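Local coordinates for uncharacterized protein (Bombyx mori, PDB 5AZ0) that probably acts as a NAD(P)H-dependent oxidoreductase of the aldo-keto reductase family, reducing carbonyl compounds in the silkworm, at residues A[198-203]-A[270-275]; A[226-231]-A[308-313]; A[249-254]-A[293-298]; A[264-269]-A[302-307]. All coordinates share one frame; numbering follows the deposited sequence.

Interaction 1. Residues A[198-203]-A[270-275]; sequences IEVNLN and RGIVSI
Arg270 NH1 is gripped by two acceptors while leaning on Val200: it donates to the carbonyl oxygen of Ser205 and, more weakly, to a water 2.9 Å from it, and Val200 CG1 lies 3.5 Å from the same nitrogen. The water donates in turn to Asn201 O at 2.9 Å, linking the guanidinium to the backbone of 198-203. A bend at chi3 (52°) turns the end of the arginine over Ile272, whose CD1 sits 3.7 Å above the centre of the guanidinium plane. Val200 CG1 meets this flat group obliquely. The same valine methyl is 4.1 Å from Ile272 CD1, and the two aliphatic side chains approach tip to tip. Both also touch Ala222 on strand 219-223. That strand lies between 195-199 and 273-274 in the parallel barrel, and its small alanine leaves the flanking residues room to meet. Valine and isoleucine suit a buried layer between strands and surrounding helices, with Leu267 against Val200 and Val210 against Ile272. Gly271, with its positive phi of 74°, closes helix 259-269 in a Schellman motif. Asn201, whose CB points away from 270-275, donates through ND2 to Glu199 OE2 at 2.7 Å; OE2 offers its anti lone pair and lies close to the plane of the Asn201 amide. Glu199 also accepts from the backbone nitrogens of Thr312 and Val313. The chemistry divides the work: two methyls pack on an arginine whose NH1 is satisfied by the Ser205 carbonyl and, weakly, by the water, while buried Glu199 is paired with N-H donors.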
loop_
_atom_site.group_PDB
_atom_site.type_symbol
_atom_site.label_atom_id
_atom_site.label_comp_id
_atom_site.label_asym_id
_atom_site.label_seq_id
_atom_site.Cartn_x
_atom_site.Cartn_y
_atom_site.Cartn_z
ATOM N N ILE A 198 5.342 -0.521 1.698
ATOM C CA ILE A 198 6.000 0.396 2.623
ATOM C C ILE A 198 5.823 1.815 2.171
ATOM O O ILE A 198 5.475 2.079 1.030
ATOM C CB ILE A 198 7.538 0.155 2.679
ATOM C CG1 ILE A 198 8.127 0.089 1.257
ATOM C CG2 ILE A 198 7.834 -1.082 3.451
ATOM C CD1 ILE A 198 9.608 -0.043 1.176
ATOM N N GLU A 199 6.135 2.761 3.044
ATOM C CA GLU A 199 6.234 4.161 2.579
ATOM C C GLU A 199 7.433 4.403 1.704
ATOM O O GLU A 199 8.553 4.094 2.094
ATOM C CB GLU A 199 6.291 5.114 3.757
ATOM C CG GLU A 199 6.353 6.602 3.335
ATOM C CD GLU A 199 6.508 7.573 4.559
ATOM O OE1 GLU A 199 6.262 7.173 5.738
ATOM O OE2 GLU A 199 6.940 8.720 4.333
ATOM N N VAL A 200 7.185 4.913 0.500
ATOM C CA VAL A 200 8.230 5.438 -0.377
ATOM C C VAL A 200 7.696 6.705 -0.996
ATOM O O VAL A 200 6.549 6.774 -1.454
ATOM C CB VAL A 200 8.624 4.504 -1.505
ATOM C CG1 VAL A 200 10.046 4.857 -2.023
ATOM C CG2 VAL A 200 8.621 3.055 -1.039
ATOM N N ASN A 201 8.534 7.725 -0.989
ATOM C CA ASN A 201 8.247 9.072 -1.563
ATOM C C ASN A 201 9.600 9.850 -1.788
ATOM O O ASN A 201 10.693 9.256 -1.734
ATOM C CB ASN A 201 7.224 9.812 -0.680
ATOM C CG ASN A 201 7.660 9.860 0.769
ATOM O OD1 ASN A 201 8.733 10.439 1.086
ATOM N ND2 ASN A 201 6.827 9.329 1.674
ATOM N N LEU A 202 9.534 11.113 -2.208
ATOM C CA LEU A 202 10.756 11.817 -2.597
ATOM C C LEU A 202 11.723 12.100 -1.390
ATOM O O LEU A 202 12.911 12.123 -1.586
ATOM C CB LEU A 202 10.421 13.048 -3.405
ATOM C CG LEU A 202 9.830 12.739 -4.754
ATOM C CD1 LEU A 202 9.212 14.002 -5.305
ATOM C CD2 LEU A 202 10.867 12.163 -5.727
ATOM N N ASN A 203 11.184 12.230 -0.187
ATOM C CA ASN A 203 11.935 12.424 1.020
ATOM C C ASN A 203 12.363 11.155 1.716
ATOM O O ASN A 203 13.320 11.226 2.516
ATOM C CB ASN A 203 11.140 13.257 2.035
ATOM C CG ASN A 203 10.809 14.655 1.513
ATOM O OD1 ASN A 203 9.741 15.176 1.738
ATOM N ND2 ASN A 203 11.728 15.240 0.776
ATOM N N ARG A 270 11.640 3.829 -10.761
ATOM C CA ARG A 270 12.345 2.952 -9.809
ATOM C C ARG A 270 11.836 1.508 -9.774
ATOM O O ARG A 270 12.404 0.678 -9.041
ATOM C CB ARG A 270 12.333 3.529 -8.405
ATOM C CG ARG A 270 12.836 4.961 -8.289
ATOM C CD ARG A 270 12.975 5.391 -6.813
ATOM N NE ARG A 270 13.778 4.438 -6.021
ATOM C CZ ARG A 270 13.727 4.356 -4.695
ATOM N NH1 ARG A 270 12.931 5.151 -3.991
ATOM N NH2 ARG A 270 14.427 3.432 -4.067
ATOM N N GLY A 271 10.820 1.166 -10.577
ATOM C CA GLY A 271 10.201 -0.168 -10.511
ATOM C C GLY A 271 9.311 -0.385 -9.276
ATOM O O GLY A 271 9.095 -1.511 -8.847
ATOM N N ILE A 272 8.778 0.694 -8.734
ATOM C CA ILE A 272 7.966 0.670 -7.542
ATOM C C ILE A 272 6.494 0.932 -7.927
ATOM O O ILE A 272 6.228 1.857 -8.688
ATOM C CB ILE A 272 8.454 1.764 -6.564
ATOM C CG1 ILE A 272 9.862 1.381 -6.102
ATOM C CG2 ILE A 272 7.535 1.859 -5.375
ATOM C CD1 ILE A 272 10.568 2.400 -5.200
ATOM N N VAL A 273 5.579 0.093 -7.372
ATOM C CA VAL A 273 4.153 0.196 -7.535
ATOM C C VAL A 273 3.729 1.311 -6.595
ATOM O O VAL A 273 4.190 1.339 -5.490
ATOM C CB VAL A 273 3.435 -1.137 -7.134
ATOM C CG1 VAL A 273 1.925 -0.957 -7.136
ATOM C CG2 VAL A 273 3.896 -2.337 -7.998
ATOM N N SER A 274 2.882 2.244 -7.043
ATOM C CA SER A 274 2.313 3.307 -6.195
ATOM C C SER A 274 0.831 3.098 -5.904
ATOM O O SER A 274 0.079 2.719 -6.808
ATOM C CB SER A 274 2.426 4.642 -6.889
ATOM O OG SER A 274 3.787 5.049 -6.770
ATOM N N ILE A 275 0.439 3.438 -4.681
ATOM C CA ILE A 275 -0.924 3.441 -4.190
ATOM C C ILE A 275 -1.271 4.839 -3.664
ATOM O O ILE A 275 -1.442 5.069 -2.459
ATOM C CB ILE A 275 -1.176 2.492 -2.986
ATOM C CG1 ILE A 275 -0.619 1.093 -3.186
ATOM C CG2 ILE A 275 -2.688 2.405 -2.690
ATOM C CD1 ILE A 275 -1.067 0.369 -4.400
HETATM O O HOH W 1 12.171 7.959 -3.808
#

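Interaction 2. Residues A[226-231]-A[308-313]; sequences FGTMVP and NGFRTV. With ACT (acetate ion), chain G; ACT (acetate ion), chain D.
Gly227 and Thr312 bring the two loops to a CA-CA separation of 5.6 Å, Gly227 standing in a type II' beta turn from Phe226 to Met229 that is closed by Met229 N donating to Phe226 O at 2.8 Å. Glycine suits the second place of such a turn, where phi is positive (48°), and its bare CA lets Thr312 OG1 approach to 3.3 Å. The side chains of Thr312 and Thr228 run antiparallel, side by side, with Thr228 CG2 3.8 Å from Thr312 OG1. In Thr228 the hydroxyl lies between the backbone N and the carbonyl carbon (chi1 54°), leaving CG2 to face the second loop. This methyl also lies 3.8 Å from Phe310 CE1, approaching the ring obliquely while the two side chains cross at about a right angle. An acetate, probably from the crystallisation liquor, lays its methyl over one face of Phe310, offset toward the rim. Its oxygen O accepts a nearly straight bond from Arg311 N (3.1 Å, 168°). Phe310 is also fixed through its backbone: its N donates to Asn308 OD1 at 2.9 Å, an Asx turn that suits asparagine. Loop 226-231 follows strand 219-223 at the C-terminal mouth of the barrel, where relatives bind the cofactor; 308-313 starts the C-terminal tail, which in this family commonly helps to shape the substrate pocket. No hydrogen bond joins the two loops, and their meeting rests on a methyl against one ring carbon and a hydroxyl against a glycine, which implies contact by shape more than by directed bonds.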
loop_
_atom_site.group_PDB
_atom_site.type_symbol
_atom_site.label_atom_id
_atom_site.label_comp_id
_atom_site.label_asym_id
_atom_site.label_seq_id
_atom_site.Cartn_x
_atom_site.Cartn_y
_atom_site.Cartn_z
ATOM N N PHE A 226 3.375 10.559 -2.097
ATOM C CA PHE A 226 3.598 12.016 -2.164
ATOM C C PHE A 226 4.193 12.574 -0.873
ATOM O O PHE A 226 4.468 13.779 -0.790
ATOM C CB PHE A 226 2.268 12.740 -2.422
ATOM C CG PHE A 226 1.596 12.347 -3.723
ATOM C CD1 PHE A 226 2.235 12.513 -4.924
ATOM C CD2 PHE A 226 0.313 11.807 -3.727
ATOM C CE1 PHE A 226 1.636 12.094 -6.120
ATOM C CE2 PHE A 226 -0.304 11.410 -4.900
ATOM C CZ PHE A 226 0.329 11.591 -6.104
ATOM N N GLY A 227 4.387 11.708 0.122
ATOM C CA GLY A 227 4.884 12.096 1.412
ATOM C C GLY A 227 4.114 13.302 1.915
ATOM O O GLY A 227 2.883 13.278 1.948
ATOM N N THR A 228 4.826 14.368 2.286
ATOM C CA THR A 228 4.160 15.603 2.797
ATOM C C THR A 228 4.033 16.664 1.699
ATOM O O THR A 228 3.781 17.806 1.971
ATOM C CB THR A 228 4.913 16.186 4.028
ATOM O OG1 THR A 228 6.301 16.399 3.703
ATOM C CG2 THR A 228 4.794 15.236 5.268
ATOM N N MET A 229 4.177 16.294 0.439
ATOM C CA MET A 229 4.153 17.284 -0.622
ATOM C C MET A 229 2.784 17.880 -0.806
ATOM O O MET A 229 2.652 19.083 -1.051
ATOM C CB MET A 229 4.594 16.689 -1.936
ATOM C CG MET A 229 4.654 17.736 -3.009
ATOM S SD MET A 229 5.433 17.074 -4.451
ATOM C CE MET A 229 4.099 16.084 -5.120
ATOM N N VAL A 230 1.786 17.016 -0.746
ATOM C CA VAL A 230 0.378 17.433 -0.811
ATOM C C VAL A 230 -0.147 18.076 0.505
ATOM O O VAL A 230 0.092 17.528 1.592
ATOM C CB VAL A 230 -0.535 16.241 -1.244
ATOM C CG1 VAL A 230 -0.213 15.826 -2.682
ATOM C CG2 VAL A 230 -0.462 15.037 -0.270
ATOM N N PRO A 231 -0.883 19.219 0.415
ATOM C CA PRO A 231 -1.473 19.903 1.602
ATOM C C PRO A 231 -2.000 19.039 2.806
ATOM O O PRO A 231 -1.662 19.342 3.963
ATOM C CB PRO A 231 -2.591 20.758 0.978
ATOM C CG PRO A 231 -2.067 21.121 -0.381
ATOM C CD PRO A 231 -1.088 20.037 -0.805
ATOM N N ASN A 308 15.909 12.567 2.328
ATOM C CA ASN A 308 16.506 13.032 3.570
ATOM C C ASN A 308 16.054 12.264 4.794
ATOM O O ASN A 308 16.230 12.733 5.922
ATOM C CB ASN A 308 16.123 14.494 3.758
ATOM C CG ASN A 308 14.620 14.661 3.844
ATOM O OD1 ASN A 308 13.915 13.706 4.035
ATOM N ND2 ASN A 308 14.139 15.863 3.683
ATOM N N GLY A 309 15.427 11.105 4.602
ATOM C CA GLY A 309 15.021 10.305 5.715
ATOM C C GLY A 309 13.770 10.741 6.462
ATOM O O GLY A 309 13.417 10.077 7.422
ATOM N N PHE A 310 13.069 11.769 6.014
ATOM C CA PHE A 310 11.835 12.220 6.683
ATOM C C PHE A 310 10.646 11.237 6.407
ATOM O O PHE A 310 10.221 11.070 5.259
ATOM C CB PHE A 310 11.444 13.617 6.161
ATOM C CG PHE A 310 10.295 14.230 6.915
ATOM C CD1 PHE A 310 8.967 13.957 6.557
ATOM C CD2 PHE A 310 10.529 15.084 8.009
ATOM C CE1 PHE A 310 7.896 14.474 7.313
ATOM C CE2 PHE A 310 9.465 15.625 8.757
ATOM C CZ PHE A 310 8.147 15.322 8.412
ATOM N N ARG A 311 10.134 10.609 7.449
ATOM C CA ARG A 311 9.139 9.553 7.343
ATOM C C ARG A 311 7.770 10.171 7.678
ATOM O O ARG A 311 7.542 10.665 8.779
ATOM C CB ARG A 311 9.503 8.451 8.311
ATOM C CG ARG A 311 8.593 7.255 8.195
ATOM C CD ARG A 311 8.983 6.239 9.210
ATOM N NE ARG A 311 10.229 5.576 8.864
ATOM C CZ ARG A 311 10.365 4.615 7.951
ATOM N NH1 ARG A 311 9.304 4.168 7.232
ATOM N NH2 ARG A 311 11.590 4.083 7.740
ATOM N N THR A 312 6.909 10.219 6.676
ATOM C CA THR A 312 5.545 10.762 6.814
ATOM C C THR A 312 4.704 9.971 7.803
ATOM O O THR A 312 3.954 10.560 8.543
ATOM C CB THR A 312 4.870 10.791 5.444
ATOM O OG1 THR A 312 5.643 11.624 4.552
ATOM C CG2 THR A 312 3.443 11.280 5.558
ATOM N N VAL A 313 4.866 8.636 7.837
ATOM C CA VAL A 313 4.008 7.741 8.683
ATOM C C VAL A 313 4.835 7.027 9.756
ATOM O O VAL A 313 5.555 6.071 9.466
ATOM C CB VAL A 313 3.227 6.699 7.805
ATOM C CG1 VAL A 313 2.419 5.730 8.671
ATOM C CG2 VAL A 313 2.307 7.401 6.803
HETATM C C ACT G . 10.176 11.492 10.783
HETATM O O ACT G . 11.249 11.015 10.267
HETATM O OXT ACT G . 9.251 10.875 11.396
HETATM C CH3 ACT G . 9.915 12.921 10.609
HETATM C C ACT D . 10.137 0.286 6.538
HETATM O O ACT D . 9.423 1.307 6.074
HETATM O OXT ACT D . 9.770 -0.923 6.587
HETATM C CH3 ACT D . 11.526 0.411 7.097
#

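Interaction 3. Residues A[249-254]-A[293-298]; sequences LAIGRK and FQLDDE
Lys254 leaves helix 246-255 with CB directed at the loop ahead of helix 297-304, and reaches Asp296 with its last two atoms. CG stands anti to the backbone N (chi1 179°), and the chain stays extended through CD, so the full length of the lysine is spent on spanning the gap. CE comes to 3.5 Å from Asp296 OD2, and NZ ends 2.6 Å from that oxygen in a short salt bridge. The ammonium arrives on the syn side of OD2, 22° out of the carboxylate plane, the two side chains crossing at about a right angle. NZ has a second anionic partner in Asp299, which would favour its charged form. Helix 246-255 precedes barrel helix 259-269, and 297-304 follows the last barrel helix, 281-287; the two correspond to the pair of auxiliary helices that aldo-keto reductases add to the TIM barrel. Asp296 is the N-cap of the second of them, a place that suits a short acidic side chain: its OD1 accepts from Asp299 N while OD2 serves the lysine. Ile251, three residues before Lys254, faces the same segment but is buried. Its CG2 packs on Leu295 CD2 at 3.6 Å, again with the side chains nearly perpendicular, and branched aliphatic residues fit this buried seam, which Val262 and Val300 help to line. Leu295 N donates to Gln269 OE1, and Asp296 N is bonded to Tyr255 OH.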
loop_
_atom_site.group_PDB
_atom_site.type_symbol
_atom_site.label_atom_id
_atom_site.label_comp_id
_atom_site.label_asym_id
_atom_site.label_seq_id
_atom_site.Cartn_x
_atom_site.Cartn_y
_atom_site.Cartn_z
ATOM N N LEU A 249 8.374 21.801 -10.706
ATOM C CA LEU A 249 7.679 22.525 -11.866
ATOM C C LEU A 249 8.480 22.516 -13.153
ATOM O O LEU A 249 7.949 22.244 -14.258
ATOM C CB LEU A 249 7.284 23.943 -11.482
ATOM C CG LEU A 249 6.360 24.101 -10.243
ATOM C CD1 LEU A 249 6.534 25.458 -9.582
ATOM C CD2 LEU A 249 4.887 23.866 -10.565
ATOM N N ALA A 250 9.794 22.675 -13.020
ATOM C CA ALA A 250 10.665 22.731 -14.191
ATOM C C ALA A 250 10.776 21.402 -14.865
ATOM O O ALA A 250 10.695 21.279 -16.108
ATOM C CB ALA A 250 12.049 23.262 -13.814
ATOM N N ILE A 251 10.978 20.370 -14.054
ATOM C CA ILE A 251 10.912 18.969 -14.585
ATOM C C ILE A 251 9.524 18.732 -15.202
ATOM O O ILE A 251 9.420 18.157 -16.297
ATOM C CB ILE A 251 11.277 17.913 -13.499
ATOM C CG1 ILE A 251 12.756 18.105 -13.055
ATOM C CG2 ILE A 251 11.102 16.491 -14.025
ATOM C CD1 ILE A 251 13.072 17.652 -11.657
ATOM N N GLY A 252 8.482 19.188 -14.503
ATOM C CA GLY A 252 7.113 19.207 -15.075
ATOM C C GLY A 252 7.039 19.736 -16.512
ATOM O O GLY A 252 6.737 18.978 -17.481
ATOM N N ARG A 253 7.391 21.014 -16.671
ATOM C CA ARG A 253 7.315 21.662 -18.007
ATOM C C ARG A 253 8.163 20.908 -19.003
ATOM O O ARG A 253 7.787 20.727 -20.158
ATOM C CB ARG A 253 7.728 23.135 -17.975
ATOM C CG ARG A 253 6.784 24.048 -17.194
ATOM C CD ARG A 253 7.277 25.502 -17.274
ATOM N NE ARG A 253 8.523 25.708 -16.510
ATOM C CZ ARG A 253 8.614 26.158 -15.244
ATOM N NH1 ARG A 253 7.534 26.508 -14.528
ATOM N NH2 ARG A 253 9.823 26.275 -14.676
ATOM N N LYS A 254 9.309 20.418 -18.586
ATOM C CA LYS A 254 10.113 19.684 -19.542
ATOM C C LYS A 254 9.418 18.497 -20.196
ATOM O O LYS A 254 9.548 18.289 -21.384
ATOM C CB LYS A 254 11.422 19.269 -18.891
ATOM C CG LYS A 254 12.333 18.484 -19.778
ATOM C CD LYS A 254 13.636 18.205 -19.040
ATOM C CE LYS A 254 14.444 17.211 -19.850
ATOM N NZ LYS A 254 15.704 16.903 -19.138
ATOM N N PHE A 293 6.556 8.652 -20.317
ATOM C CA PHE A 293 7.707 9.556 -20.278
ATOM C C PHE A 293 8.848 8.943 -19.493
ATOM O O PHE A 293 8.613 8.190 -18.576
ATOM C CB PHE A 293 7.300 10.981 -19.809
ATOM C CG PHE A 293 7.079 11.150 -18.316
ATOM C CD1 PHE A 293 5.873 10.771 -17.717
ATOM C CD2 PHE A 293 8.023 11.820 -17.517
ATOM C CE1 PHE A 293 5.647 11.001 -16.363
ATOM C CE2 PHE A 293 7.814 12.034 -16.144
ATOM C CZ PHE A 293 6.633 11.601 -15.558
ATOM N N GLN A 294 10.073 9.223 -19.913
ATOM C CA GLN A 294 11.283 8.666 -19.330
ATOM C C GLN A 294 12.010 9.875 -18.741
ATOM O O GLN A 294 12.248 10.846 -19.455
ATOM C CB GLN A 294 12.085 7.965 -20.427
ATOM C CG GLN A 294 13.298 7.149 -19.972
ATOM C CD GLN A 294 12.938 5.787 -19.367
ATOM O OE1 GLN A 294 11.927 5.168 -19.737
ATOM N NE2 GLN A 294 13.767 5.312 -18.432
ATOM N N LEU A 295 12.266 9.864 -17.429
ATOM C CA LEU A 295 13.035 10.915 -16.771
ATOM C C LEU A 295 14.480 10.650 -17.104
ATOM O O LEU A 295 14.947 9.491 -17.001
ATOM C CB LEU A 295 12.810 10.958 -15.254
ATOM C CG LEU A 295 11.438 11.460 -14.815
ATOM C CD1 LEU A 295 10.990 10.779 -13.515
ATOM C CD2 LEU A 295 11.324 12.964 -14.608
ATOM N N ASP A 296 15.209 11.694 -17.532
ATOM C CA ASP A 296 16.628 11.479 -17.918
ATOM C C ASP A 296 17.527 11.568 -16.688
ATOM O O ASP A 296 17.064 11.906 -15.590
ATOM C CB ASP A 296 17.079 12.382 -19.093
ATOM C CG ASP A 296 17.100 13.847 -18.740
ATOM O OD1 ASP A 296 17.417 14.214 -17.578
ATOM O OD2 ASP A 296 16.761 14.610 -19.648
ATOM N N ASP A 297 18.784 11.205 -16.889
ATOM C CA ASP A 297 19.742 11.055 -15.821
ATOM C C ASP A 297 19.788 12.304 -14.995
ATOM O O ASP A 297 19.869 12.226 -13.793
ATOM C CB ASP A 297 21.140 10.753 -16.356
ATOM C CG ASP A 297 21.241 9.399 -17.057
ATOM O OD1 ASP A 297 20.512 8.460 -16.683
ATOM O OD2 ASP A 297 22.075 9.269 -17.992
ATOM N N GLU A 298 19.733 13.462 -15.634
ATOM C CA GLU A 298 19.794 14.762 -14.909
ATOM C C GLU A 298 18.621 14.961 -13.961
ATOM O O GLU A 298 18.790 15.385 -12.789
ATOM C CB GLU A 298 19.848 15.925 -15.921
ATOM C CG GLU A 298 20.076 17.308 -15.310
ATOM C CD GLU A 298 19.800 18.469 -16.288
ATOM O OE1 GLU A 298 20.027 18.305 -17.510
ATOM O OE2 GLU A 298 19.354 19.543 -15.821
#

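Interaction 4. Residues A[264-269]-A[302-307]; sequences LGYLYQ and TLAQFD. With EDO (1,2-ethanediol), chain C.
Two torsions set Tyr266 against Leu303: the tyrosine CG is anti to the backbone N (chi1 175°), carrying the ring away from helix 259-269, while the leucine CG is anti to the carbonyl carbon (chi1 -70°), which sends the branch onward from a CB that the helix backbone already directs at the ring. Leu303 CB sits 4.1 Å from the Tyr266 ring centroid and only 12° off the ring normal, a CH-pi contact squarely over one face. Farther along the leucine, CD1 reaches Tyr266 CD1 at 3.8 Å, covering the inner part of the ring. The two side chains lie alongside with their ends pointing opposite ways, so the outer end of the tyrosine continues beyond Leu303 to the next residue: its OH lies 3.9 Å from Ala304 CA and 4.0 Å from Ala304 CB. A tyrosine suits this place because its ring packs against buried leucine while its hydroxyl ends toward the surface, and the small alanine lets it pass close to the helix. Leu202 from a neighbouring loop also touches the ring. A type I turn from Ala304 to Asp307 leads on to the aspartate. Asp307 OD2 accepts from O2 of a bound 1,2-ethanediol at 3.1 Å and is also hydrogen-bonded to Ser205 OG. The diol, probably from the crystallisation liquor, also lies beside the Tyr266 hydroxyl, with its C2 3.9 Å from OH. Packing of a late auxiliary helix against the barrel helix between the seventh and eighth strands is characteristic of the aldo-keto reductase version of the TIM barrel.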
loop_
_atom_site.group_PDB
_atom_site.type_symbol
_atom_site.label_atom_id
_atom_site.label_comp_id
_atom_site.label_asym_id
_atom_site.label_seq_id
_atom_site.Cartn_x
_atom_site.Cartn_y
_atom_site.Cartn_z
ATOM N N LEU A 264 4.990 10.428 -9.239
ATOM C CA LEU A 264 4.579 9.037 -9.518
ATOM C C LEU A 264 5.389 8.380 -10.590
ATOM O O LEU A 264 5.689 7.164 -10.535
ATOM C CB LEU A 264 3.076 8.892 -9.845
ATOM C CG LEU A 264 2.161 9.298 -8.713
ATOM C CD1 LEU A 264 0.671 8.985 -9.060
ATOM C CD2 LEU A 264 2.548 8.690 -7.383
ATOM N N GLY A 265 5.715 9.137 -11.618
ATOM C CA GLY A 265 6.507 8.572 -12.676
ATOM C C GLY A 265 7.928 8.187 -12.263
ATOM O O GLY A 265 8.492 7.223 -12.769
ATOM N N TYR A 266 8.480 8.943 -11.336
ATOM C CA TYR A 266 9.795 8.673 -10.759
ATOM C C TYR A 266 9.767 7.283 -10.028
ATOM O O TYR A 266 10.574 6.352 -10.340
ATOM C CB TYR A 266 10.137 9.820 -9.824
ATOM C CG TYR A 266 11.429 9.579 -9.093
ATOM C CD1 TYR A 266 12.655 9.476 -9.794
ATOM C CD2 TYR A 266 11.441 9.396 -7.714
ATOM C CE1 TYR A 266 13.846 9.224 -9.131
ATOM C CE2 TYR A 266 12.650 9.180 -7.016
ATOM C CZ TYR A 266 13.856 9.109 -7.731
ATOM O OH TYR A 266 15.038 8.886 -7.044
ATOM N N LEU A 267 8.747 7.107 -9.177
ATOM C CA LEU A 267 8.542 5.811 -8.456
ATOM C C LEU A 267 8.375 4.709 -9.440
ATOM O O LEU A 267 9.002 3.611 -9.306
ATOM C CB LEU A 267 7.366 5.839 -7.451
ATOM C CG LEU A 267 7.592 6.828 -6.306
ATOM C CD1 LEU A 267 6.366 7.039 -5.450
ATOM C CD2 LEU A 267 8.746 6.403 -5.390
ATOM N N TYR A 268 7.597 4.980 -10.490
ATOM C CA TYR A 268 7.368 3.954 -11.491
ATOM C C TYR A 268 8.665 3.566 -12.116
ATOM O O TYR A 268 8.921 2.393 -12.393
ATOM C CB TYR A 268 6.405 4.461 -12.565
ATOM C CG TYR A 268 6.362 3.604 -13.763
ATOM C CD1 TYR A 268 5.859 2.347 -13.698
ATOM C CD2 TYR A 268 6.859 4.048 -14.981
ATOM C CE1 TYR A 268 5.828 1.513 -14.802
ATOM C CE2 TYR A 268 6.826 3.218 -16.121
ATOM C CZ TYR A 268 6.309 1.931 -16.026
ATOM O OH TYR A 268 6.303 1.054 -17.149
ATOM N N GLN A 269 9.469 4.588 -12.403
ATOM C CA GLN A 269 10.755 4.397 -13.023
ATOM C C GLN A 269 11.792 3.714 -12.085
ATOM O O GLN A 269 12.671 3.083 -12.585
ATOM C CB GLN A 269 11.327 5.743 -13.499
ATOM C CG GLN A 269 12.440 5.555 -14.544
ATOM C CD GLN A 269 12.793 6.845 -15.307
ATOM O OE1 GLN A 269 11.921 7.520 -15.863
ATOM N NE2 GLN A 269 14.073 7.179 -15.317
ATOM N N THR A 302 18.348 15.046 -9.838
ATOM C CA THR A 302 17.670 16.124 -9.086
ATOM C C THR A 302 16.641 15.583 -8.086
ATOM O O THR A 302 16.582 15.998 -6.859
ATOM C CB THR A 302 16.971 17.127 -10.075
ATOM O OG1 THR A 302 17.922 17.659 -11.036
ATOM C CG2 THR A 302 16.337 18.251 -9.355
ATOM N N LEU A 303 15.800 14.672 -8.596
ATOM C CA LEU A 303 14.721 14.154 -7.753
ATOM C C LEU A 303 15.323 13.365 -6.584
ATOM O O LEU A 303 14.861 13.449 -5.468
ATOM C CB LEU A 303 13.794 13.277 -8.573
ATOM C CG LEU A 303 12.943 14.040 -9.578
ATOM C CD1 LEU A 303 12.453 13.174 -10.695
ATOM C CD2 LEU A 303 11.803 14.709 -8.866
ATOM N N ALA A 304 16.395 12.630 -6.851
ATOM C CA ALA A 304 17.107 11.924 -5.786
ATOM C C ALA A 304 17.627 12.841 -4.726
ATOM O O ALA A 304 17.817 12.353 -3.614
ATOM C CB ALA A 304 18.245 11.090 -6.339
ATOM N N GLN A 305 17.846 14.145 -5.010
ATOM C CA GLN A 305 18.373 15.051 -3.958
ATOM C C GLN A 305 17.377 15.360 -2.902
ATOM O O GLN A 305 17.769 15.811 -1.807
ATOM C CB GLN A 305 18.936 16.393 -4.466
ATOM C CG GLN A 305 20.197 16.251 -5.297
ATOM C CD GLN A 305 20.542 17.567 -6.025
ATOM O OE1 GLN A 305 20.128 17.796 -7.152
ATOM N NE2 GLN A 305 21.275 18.440 -5.359
ATOM N N PHE A 306 16.093 15.125 -3.165
ATOM C CA PHE A 306 15.113 15.368 -2.093
ATOM C C PHE A 306 15.152 14.372 -0.939
ATOM O O PHE A 306 14.550 14.612 0.097
ATOM C CB PHE A 306 13.727 15.414 -2.704
ATOM C CG PHE A 306 13.469 16.639 -3.540
ATOM C CD1 PHE A 306 13.448 17.912 -2.937
ATOM C CD2 PHE A 306 13.185 16.524 -4.903
ATOM C CE1 PHE A 306 13.194 19.062 -3.675
ATOM C CE2 PHE A 306 12.907 17.673 -5.661
ATOM C CZ PHE A 306 12.923 18.943 -5.037
ATOM N N ASP A 307 15.808 13.236 -1.126
ATOM C CA ASP A 307 15.830 12.175 -0.116
ATOM C C ASP A 307 16.551 12.629 1.167
ATOM O O ASP A 307 17.677 13.052 1.066
ATOM C CB ASP A 307 16.600 10.982 -0.672
ATOM C CG ASP A 307 16.518 9.742 0.237
ATOM O OD1 ASP A 307 15.597 9.578 1.044
ATOM O OD2 ASP A 307 17.376 8.891 0.084
HETATM C C1 EDO C . 18.246 6.655 -4.318
HETATM O O1 EDO C . 17.443 5.864 -5.237
HETATM C C2 EDO C . 17.310 7.827 -4.051
HETATM O O2 EDO C . 17.677 8.638 -2.942
#

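The four contacts tie together the part of the barrel formed by its last three strands and the helices and tail that follow. Interaction 1 is the innermost, its centre about 9 Å from the centre of the chain, and interaction 3 the outermost, its centre about 26 Å away. Interaction 4 connects them: Asn203 ND2 is 3.0 Å from Phe306 O, and on the other side Leu295 CD1 is 4.0 Å from Leu303 CD1. Interactions 3 and 4 share helix 297-304. Interaction 2 touches interaction 1 where Asn201 ND2 lies 3.4 Å from Gly227 CA, at the barrel mouth, where the family's cofactor and substrate are usually bound.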